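Local atomic coordinates of TfuA domain-containing protein (Methanosarcina acetivorans, PDB entry 6XP8), a protein that probably takes part in the thioamidation of peptide backbones, acting together with a YcaO-family enzyme. Residues A55-G58 with H59-L63. Sequence-based numbering, arbitrary orientation.
Sequences AAVG and HREIL
Helix 59-67 starts with half of a capping box: G58 stands at the N-cap, and E61, the third residue of the first turn, folds its carboxylate back to the N-cap amide. G58 N donates to E61 OE2 at 3.0 Å, with an N-H...O angle of 159°. The donor arrives from above the carboxylate plane, 62° out of it. The reach depends on CG standing beside the backbone N of E61 (chi1 -58°) and on a chain extended from there on. Glycine has no side chain to return the bond to the E61 amide; instead G58 O takes two weak backbone bonds, from I62 N at 3.3 Å and from E61 N at 3.2 Å, the latter well bent. This cap closes the link from parallel strand 43-46 into its following helix, within the TfuA-like region. V57 comes in across the end of the glutamate, its CG2 4.0 Å from E61 OE1, the oxygen that accepts the amide of F31. Through its two oxygens this buried glutamate ties the helix start to two pieces of backbone. A glutamine here, with no charge and one acceptor oxygen fewer, would probably leave either G58 N or F31 N without its mate. V57 CG2 also meets I62 CD1 at 4.2 Å, and both side chains rest on L33 of helix 33-38. H59, whose CB packs on G58 C, bonds through NE2 to E85 of helix 78-86, while R82 of the same helix holds the carbonyl of V57.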
loop_
_atom_site.group_PDB
_atom_site.type_symbol
_atom_site.label_atom_id
_atom_site.label_comp_id
_atom_site.label_asym_id
_atom_site.label_seq_id
_atom_site.Cartn_x
_atom_site.Cartn_y
_atom_site.Cartn_z
ATOM N N ALA A 55 -16.975 3.664 4.789
ATOM C CA ALA A 55 -16.232 2.806 5.697
ATOM C C ALA A 55 -14.775 3.224 5.931
ATOM O O ALA A 55 -14.092 2.603 6.733
ATOM C CB ALA A 55 -16.305 1.364 5.202
ATOM N N ALA A 56 -14.299 4.266 5.246
ATOM C CA ALA A 56 -12.892 4.678 5.365
ATOM C C ALA A 56 -12.591 5.327 6.711
ATOM O O ALA A 56 -13.430 6.056 7.253
ATOM C CB ALA A 56 -12.498 5.606 4.222
ATOM N N VAL A 57 -11.392 5.061 7.238
ATOM C CA VAL A 57 -10.927 5.695 8.480
ATOM C C VAL A 57 -10.905 7.222 8.303
ATOM O O VAL A 57 -10.389 7.722 7.307
ATOM C CB VAL A 57 -9.557 5.118 8.958
ATOM C CG1 VAL A 57 -8.427 5.377 7.962
ATOM C CG2 VAL A 57 -9.199 5.631 10.349
ATOM N N GLY A 58 -11.496 7.943 9.253
ATOM C CA GLY A 58 -11.658 9.394 9.122
ATOM C C GLY A 58 -10.549 10.178 9.796
ATOM O O GLY A 58 -9.907 9.673 10.725
ATOM N N HIS A 59 -10.325 11.407 9.317
ATOM C CA HIS A 59 -9.360 12.328 9.937
ATOM C C HIS A 59 -9.663 12.551 11.417
ATOM O O HIS A 59 -8.748 12.550 12.242
ATOM C CB HIS A 59 -9.308 13.685 9.214
ATOM C CG HIS A 59 -8.759 13.625 7.820
ATOM N ND1 HIS A 59 -8.714 14.731 6.999
ATOM C CD2 HIS A 59 -8.243 12.600 7.098
ATOM C CE1 HIS A 59 -8.190 14.392 5.835
ATOM N NE2 HIS A 59 -7.898 13.105 5.867
ATOM N N ARG A 60 -10.948 12.739 11.736
ATOM C CA ARG A 60 -11.422 12.920 13.117
ATOM C C ARG A 60 -10.942 11.805 14.065
ATOM O O ARG A 60 -10.508 12.081 15.189
ATOM C CB ARG A 60 -12.960 13.090 13.125
ATOM C CG ARG A 60 -13.709 12.698 14.397
ATOM C CD ARG A 60 -13.712 13.789 15.463
ATOM N NE ARG A 60 -13.960 13.227 16.796
ATOM C CZ ARG A 60 -13.600 13.786 17.953
ATOM N NH1 ARG A 60 -12.960 14.952 17.990
ATOM N NH2 ARG A 60 -13.884 13.165 19.089
ATOM N N GLU A 61 -11.001 10.562 13.586
ATOM C CA GLU A 61 -10.580 9.386 14.353
ATOM C C GLU A 61 -9.084 9.381 14.650
ATOM O O GLU A 61 -8.673 9.063 15.769
ATOM C CB GLU A 61 -10.911 8.113 13.588
ATOM C CG GLU A 61 -12.371 7.933 13.234
ATOM C CD GLU A 61 -12.581 6.648 12.480
ATOM O OE1 GLU A 61 -12.141 5.598 12.986
ATOM O OE2 GLU A 61 -13.174 6.695 11.389
ATOM N N ILE A 62 -8.288 9.713 13.633
ATOM C CA ILE A 62 -6.830 9.761 13.757
ATOM C C ILE A 62 -6.448 10.899 14.711
ATOM O O ILE A 62 -5.656 10.690 15.634
ATOM C CB ILE A 62 -6.130 9.853 12.374
ATOM C CG1 ILE A 62 -6.295 8.517 11.624
ATOM C CG2 ILE A 62 -4.647 10.206 12.515
ATOM C CD1 ILE A 62 -6.227 8.617 10.113
ATOM N N LEU A 63 -7.049 12.073 14.506
ATOM C CA LEU A 63 -6.821 13.230 15.380
ATOM C C LEU A 63 -7.188 12.976 16.842
ATOM O O LEU A 63 -6.476 13.442 17.739
ATOM C CB LEU A 63 -7.534 14.479 14.847
ATOM C CG LEU A 63 -7.011 15.077 13.532
ATOM C CD1 LEU A 63 -7.964 16.145 13.010
ATOM C CD2 LEU A 63 -5.601 15.633 13.669
#